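Local coordinates for protein exopolyphosphatase (Aquifex aeolicus, PDB 1T6C) that probably hydrolyses phosphoanhydride bonds of polyphosphate-type substrates and binds a calcium ion, at residues Thr27-Lys32 with Gly303-Glu308; Leu128-Ala131 with Lys135-Gly138; Asp249-Ile254 with Lys272-Gly277. All blocks are in the same frame, centred on the assembly; numbering follows the deposited sequence.

Contact 1. Residues Thr27-Lys32 with Gly303-Glu308; sequences TIAQIK and GVLVSE
The packing of helix 300-313 against the first sheet of the actin-like fold is carried here by one helix residue, L305, lying over T27 and A29 of strand 23-32. These two strand residues direct their CB atoms toward the helix, whereas I28 between them faces away and touches V82. T27 meets the leucine with its methyl rather than its hydroxyl: CG2 is anti to the backbone N (OG1 at chi1 -51°) and comes within 3.8 Å of L305 CD1, the two side chains crossing at about a right angle. A29 CB reaches the same methyl, L305 CD1, at 3.9 Å. The second branch of the leucine goes to the backbone, with L305 CD2 3.8 Å from T27 O, a plain van der Waals contact. The residue types fit their places. Threonine is beta-branched, which suits a strand, and offers an apolar face; alanine is short enough to let the helix come close; and leucine is long enough to span the gap between helix and sheet. L305 also touches S16 and I38, on the strands flanking 23-32, and further along the helix E308 forms a salt bridge with R84. A last helix that returns, after the second sheet is complete, to lie on the sheet built at the start of the chain is characteristic of the actin-like fold.

Contact 2. Residues Leu128-Ala131 with Lys135-Gly138; sequences LAVA and KPEG
The backbone N of K135 is held by two carbonyl oxygens from the end of helix 119-133. The better bond runs from K135 N to V130 O, at 3.2 Å, with an N-H...O angle of 139°; the donor lies in the plane of the V130 carbonyl. A weak second bond joins K135 N to A131 O at 3.3 Å. The same A131 O is approached by the lysine side chain, K135 CG standing 3.2 Å away. The main chain of K135 adopts a positive phi of 48°, which turns the chain off the helix axis. The lysine tail then bends back at its third and fourth torsions to hydrogen-bond Y132 O and make a cation-pi contact with the Y132 ring. P136 follows and packs beside V130: P136 CG is 3.9 Å from V130 CG1, the two side chains crossing at about a right angle. Valine's compact apolar side chain suits this buried position, where it also meets V210 and L212. Having no N-H, the proline cannot continue the helical bonding. Chemically, one N-H thus meets two carbonyls, one bond fair and one weak, while the proline ring, which limits its own phi, rests on V130 and probably helps to keep the departing chain close to the helix.

Contact 3. Residues Asp249-Ile254 with Lys272-Gly277; sequences DTFKEI and KVILAG
L275, near the start of helix 274-288, reaches F251 and K252 with its two methyls. Its CB meets nothing of the other segment, and the bond to it points neither at that segment nor away from it; CG, anti to the backbone N (chi1 -177°), sends the branch across the gap. From CG, one methyl, CD1, touches both the main chain, 3.7 Å from K252 N, and F251 CB at 3.8 Å. The other, CD2, lies alongside the start of the lysine side chain, 4.0 Å from K252 CB. A leucine's forked end suits this place because it can touch two neighbouring residues at once. Beside it, I274 works on the aromatic ring: isoleucine's branch at CB holds CG2 close to the backbone and over one face of F251, 4.3 Å from F251 CD2. The phenylalanine is buried, and L222, V266 and the ring of F263 also pack on it, so a large flat apolar group fits this place. K252 is apolar where it meets the leucine and charged where it leaves. Its chain, extended beyond CG, leads the amino group away to a salt bridge with E185 and a weaker one with D249 OD1, 3.4 Å from K252 NZ. A type I turn runs from F251 to I254, with I254 N bonded to F251 O. Replacing L275 by an alanine removes both methyls and would probably open a gap beside K252, leaving the CB atoms of F251 and K252 without their apolar partner. The chemistry implies a division of labour: the two segments are joined by dispersion and the burial of aliphatic and aromatic groups, while the charge of K252 is met at the margin, mainly by E185 and weakly by D249.

Contacts 1 and 2 form one continuous block, their centres about 16 Å apart: helix 300-313 lies between the first sheet and helix 119-133, where G303 N comes within 3.6 Å of A129 CB and S307 CB packs on L128 CD1. Contact 3 stands apart, its centre about 34 Å from that of contact 1 on the opposite side of the chain's centre, and about 16 Å from contact 2 at the nearest atoms. The calcium ion bound by D144, G146, S149 and E151 touches none of them. The V130 side chain of contact 2 is about 12 Å from the ion, and the I274 side chain of contact 3 is about 12 Å from G146.

Contact 1. Residues Thr27-Lys32 with Gly303-Glu308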
# COMPACT_ATOMS: atom_id res chain seq x y z
N THR A 27 -9.32 0.56 10.74
CA THR A 27 -10.29 -0.15 9.94
C THR A 27 -11.02 -1.19 10.79
O THR A 27 -10.38 -1.97 11.45
CB THR A 27 -9.60 -0.86 8.74
OG1 THR A 27 -8.75 0.07 8.03
CG2 THR A 27 -10.65 -1.37 7.74
N ILE A 28 -12.34 -1.15 10.81
CA ILE A 28 -13.16 -2.09 11.57
C ILE A 28 -14.01 -2.84 10.56
O ILE A 28 -14.61 -2.22 9.68
CB ILE A 28 -14.07 -1.42 12.61
CG1 ILE A 28 -13.26 -0.57 13.61
CG2 ILE A 28 -14.86 -2.48 13.36
CD1 ILE A 28 -14.08 0.09 14.71
N ALA A 29 -14.05 -4.17 10.70
CA ALA A 29 -14.83 -5.01 9.80
C ALA A 29 -15.69 -5.94 10.63
O ALA A 29 -15.37 -6.24 11.78
CB ALA A 29 -13.93 -5.76 8.91
N GLN A 30 -16.79 -6.39 10.03
CA GLN A 30 -17.54 -7.53 10.58
C GLN A 30 -17.29 -8.75 9.73
O GLN A 30 -17.12 -8.63 8.52
CB GLN A 30 -19.03 -7.20 10.66
CG GLN A 30 -19.71 -6.93 9.37
CD GLN A 30 -21.23 -7.24 9.40
OE1 GLN A 30 -21.77 -7.87 8.46
NE2 GLN A 30 -21.90 -6.81 10.47
N ILE A 31 -17.25 -9.92 10.36
CA ILE A 31 -17.21 -11.16 9.63
C ILE A 31 -18.54 -11.89 9.91
O ILE A 31 -18.90 -12.09 11.06
CB ILE A 31 -15.97 -12.01 9.99
CG1 ILE A 31 -16.00 -13.36 9.26
CG2 ILE A 31 -15.88 -12.25 11.43
CD1 ILE A 31 -15.37 -13.35 7.87
N LYS A 32 -19.25 -12.22 8.84
CA LYS A 32 -20.57 -12.85 8.92
C LYS A 32 -20.61 -13.98 7.89
O LYS A 32 -20.59 -13.71 6.72
CB LYS A 32 -21.62 -11.78 8.61
CG LYS A 32 -23.10 -12.23 8.47
CD LYS A 32 -23.94 -11.01 8.14
CE LYS A 32 -25.30 -11.34 7.59
NZ LYS A 32 -26.18 -10.14 7.73
N GLY A 303 -5.67 -6.84 4.90
CA GLY A 303 -5.03 -8.14 5.08
C GLY A 303 -4.81 -8.47 6.54
O GLY A 303 -4.84 -9.63 6.94
N VAL A 304 -4.56 -7.44 7.34
CA VAL A 304 -4.51 -7.64 8.78
C VAL A 304 -5.86 -8.18 9.31
O VAL A 304 -5.89 -9.05 10.19
CB VAL A 304 -4.11 -6.33 9.50
CG1 VAL A 304 -4.27 -6.44 11.03
CG2 VAL A 304 -2.67 -5.94 9.15
N LEU A 305 -6.96 -7.70 8.75
CA LEU A 305 -8.29 -8.16 9.14
C LEU A 305 -8.45 -9.62 8.74
O LEU A 305 -8.97 -10.43 9.51
CB LEU A 305 -9.38 -7.33 8.49
CG LEU A 305 -9.30 -5.81 8.63
CD1 LEU A 305 -10.29 -5.19 7.69
CD2 LEU A 305 -9.56 -5.39 10.07
N VAL A 306 -8.00 -9.95 7.54
CA VAL A 306 -8.09 -11.32 7.06
C VAL A 306 -7.29 -12.23 7.99
O VAL A 306 -7.74 -13.32 8.36
CB VAL A 306 -7.61 -11.46 5.60
CG1 VAL A 306 -7.55 -12.93 5.22
CG2 VAL A 306 -8.55 -10.71 4.65
N SER A 307 -6.10 -11.80 8.38
CA SER A 307 -5.24 -12.58 9.25
C SER A 307 -5.94 -12.87 10.58
O SER A 307 -5.85 -13.99 11.09
CB SER A 307 -3.93 -11.84 9.48
OG SER A 307 -3.12 -12.52 10.41
N GLU A 308 -6.67 -11.89 11.10
CA GLU A 308 -7.34 -12.06 12.38
C GLU A 308 -8.45 -13.09 12.25
O GLU A 308 -8.64 -13.89 13.17
CB GLU A 308 -7.87 -10.73 12.94
CG GLU A 308 -6.79 -9.85 13.55
CD GLU A 308 -5.88 -10.54 14.59
OE1 GLU A 308 -6.40 -11.19 15.53
OE2 GLU A 308 -4.64 -10.44 14.47

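Contact 2. Residues Leu128-Ala131 with Lys135-Gly138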
# COMPACT_ATOMS: atom_id res chain seq x y z
N LEU A 128 -2.52 -11.79 1.77
CA LEU A 128 -3.75 -12.33 2.36
C LEU A 128 -4.99 -11.55 1.95
O LEU A 128 -6.03 -12.11 1.72
CB LEU A 128 -3.69 -12.35 3.89
CG LEU A 128 -2.66 -13.28 4.51
CD1 LEU A 128 -2.74 -13.19 6.04
CD2 LEU A 128 -2.91 -14.70 4.08
N ALA A 129 -4.89 -10.23 1.87
CA ALA A 129 -6.01 -9.44 1.42
C ALA A 129 -6.48 -9.82 0.03
O ALA A 129 -7.66 -9.82 -0.23
CB ALA A 129 -5.67 -7.97 1.49
N VAL A 130 -5.52 -10.10 -0.84
CA VAL A 130 -5.76 -10.44 -2.23
C VAL A 130 -6.32 -11.86 -2.30
O VAL A 130 -7.24 -12.14 -3.07
CB VAL A 130 -4.47 -10.32 -3.04
CG1 VAL A 130 -4.63 -10.93 -4.39
CG2 VAL A 130 -4.08 -8.86 -3.17
N ALA A 131 -5.74 -12.75 -1.51
CA ALA A 131 -6.21 -14.12 -1.47
C ALA A 131 -7.69 -14.19 -1.14
O ALA A 131 -8.44 -14.92 -1.78
CB ALA A 131 -5.38 -14.97 -0.53
N LYS A 135 -9.17 -13.98 -4.86
CA LYS A 135 -8.95 -15.44 -5.07
C LYS A 135 -8.26 -15.71 -6.42
O LYS A 135 -8.76 -16.49 -7.23
CB LYS A 135 -10.28 -16.21 -4.91
CG LYS A 135 -10.90 -16.02 -3.52
CD LYS A 135 -12.29 -16.65 -3.29
CE LYS A 135 -13.17 -15.75 -2.35
NZ LYS A 135 -12.67 -15.50 -0.93
N PRO A 136 -7.13 -15.08 -6.68
CA PRO A 136 -6.45 -15.25 -7.97
C PRO A 136 -5.99 -16.71 -8.13
O PRO A 136 -5.62 -17.36 -7.15
CB PRO A 136 -5.25 -14.31 -7.87
CG PRO A 136 -5.02 -14.21 -6.43
CD PRO A 136 -6.36 -14.18 -5.80
N GLU A 137 -5.99 -17.18 -9.37
CA GLU A 137 -5.68 -18.57 -9.67
C GLU A 137 -4.23 -18.82 -10.01
O GLU A 137 -3.51 -17.95 -10.51
CB GLU A 137 -6.53 -19.04 -10.84
CG GLU A 137 -7.98 -19.26 -10.51
CD GLU A 137 -8.76 -19.78 -11.69
OE1 GLU A 137 -8.66 -19.18 -12.78
OE2 GLU A 137 -9.46 -20.79 -11.53
N GLY A 138 -3.80 -20.06 -9.78
CA GLY A 138 -2.48 -20.47 -10.14
C GLY A 138 -1.41 -19.86 -9.27
O GLY A 138 -1.64 -19.54 -8.11

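Contact 3. Residues Asp249-Ile254 with Lys272-Gly277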
# COMPACT_ATOMS: atom_id res chain seq x y z
N ASP A 249 2.61 6.98 -21.36
CA ASP A 249 2.90 7.91 -22.44
C ASP A 249 2.11 9.23 -22.32
O ASP A 249 2.62 10.29 -22.68
CB ASP A 249 2.64 7.25 -23.78
CG ASP A 249 3.66 6.18 -24.11
OD1 ASP A 249 4.75 6.08 -23.47
OD2 ASP A 249 3.38 5.34 -24.99
N THR A 250 0.91 9.16 -21.75
CA THR A 250 0.08 10.33 -21.52
C THR A 250 0.70 11.19 -20.44
O THR A 250 0.94 12.38 -20.63
CB THR A 250 -1.32 9.86 -21.11
OG1 THR A 250 -1.96 9.27 -22.25
CG2 THR A 250 -2.23 10.98 -20.71
N PHE A 251 1.00 10.58 -19.31
CA PHE A 251 1.51 11.37 -18.19
C PHE A 251 2.92 11.90 -18.44
O PHE A 251 3.28 12.96 -17.94
CB PHE A 251 1.44 10.58 -16.88
CG PHE A 251 0.09 10.57 -16.30
CD1 PHE A 251 -0.69 9.46 -16.33
CD2 PHE A 251 -0.43 11.73 -15.74
CE1 PHE A 251 -1.97 9.47 -15.76
CE2 PHE A 251 -1.72 11.76 -15.24
CZ PHE A 251 -2.47 10.62 -15.24
N LYS A 252 3.72 11.24 -19.26
CA LYS A 252 5.06 11.72 -19.52
C LYS A 252 5.06 13.02 -20.33
O LYS A 252 6.07 13.67 -20.39
CB LYS A 252 5.93 10.61 -20.14
CG LYS A 252 5.77 10.40 -21.61
CD LYS A 252 6.69 9.24 -22.06
CE LYS A 252 6.64 9.04 -23.56
NZ LYS A 252 7.53 7.91 -23.99
N GLU A 253 3.92 13.40 -20.90
CA GLU A 253 3.78 14.64 -21.67
C GLU A 253 3.09 15.75 -20.89
O GLU A 253 2.85 16.84 -21.43
CB GLU A 253 2.94 14.37 -22.92
CG GLU A 253 3.53 13.34 -23.86
CD GLU A 253 4.90 13.71 -24.42
OE1 GLU A 253 5.70 12.75 -24.70
OE2 GLU A 253 5.21 14.94 -24.58
N ILE A 254 2.76 15.49 -19.62
CA ILE A 254 2.01 16.46 -18.82
C ILE A 254 2.82 16.92 -17.63
O ILE A 254 3.21 16.11 -16.78
CB ILE A 254 0.65 15.89 -18.31
CG1 ILE A 254 -0.18 15.31 -19.48
CG2 ILE A 254 -0.12 17.00 -17.52
CD1 ILE A 254 -1.43 14.54 -19.05
N LYS A 272 3.01 14.47 -9.08
CA LYS A 272 4.39 14.40 -9.61
C LYS A 272 4.93 12.96 -9.66
O LYS A 272 5.50 12.54 -10.68
CB LYS A 272 5.31 15.31 -8.82
CG LYS A 272 6.67 15.49 -9.43
CD LYS A 272 7.21 16.87 -9.09
CE LYS A 272 8.65 16.82 -8.88
NZ LYS A 272 9.11 18.19 -8.57
N VAL A 273 4.72 12.21 -8.59
CA VAL A 273 5.24 10.83 -8.54
C VAL A 273 4.47 9.75 -9.29
O VAL A 273 5.01 8.65 -9.44
CB VAL A 273 5.46 10.35 -7.09
CG1 VAL A 273 6.37 11.31 -6.35
CG2 VAL A 273 4.12 10.17 -6.38
N ILE A 274 3.26 10.03 -9.77
CA ILE A 274 2.45 8.99 -10.40
C ILE A 274 3.15 8.40 -11.60
O ILE A 274 3.01 7.20 -11.82
CB ILE A 274 1.01 9.47 -10.73
CG1 ILE A 274 0.14 8.24 -11.05
CG2 ILE A 274 1.00 10.54 -11.82
CD1 ILE A 274 -1.30 8.60 -11.22
N LEU A 275 3.93 9.18 -12.35
CA LEU A 275 4.56 8.63 -13.56
C LEU A 275 5.53 7.48 -13.21
O LEU A 275 5.53 6.41 -13.83
CB LEU A 275 5.28 9.74 -14.35
CG LEU A 275 5.91 9.29 -15.66
CD1 LEU A 275 4.83 8.87 -16.68
CD2 LEU A 275 6.81 10.39 -16.23
N ALA A 276 6.35 7.68 -12.20
CA ALA A 276 7.27 6.66 -11.71
C ALA A 276 6.53 5.44 -11.26
O ALA A 276 6.97 4.31 -11.53
CB ALA A 276 8.15 7.21 -10.54
N GLY A 277 5.40 5.63 -10.57
CA GLY A 277 4.58 4.51 -10.17
C GLY A 277 4.10 3.72 -11.35
O GLY A 277 4.13 2.50 -11.34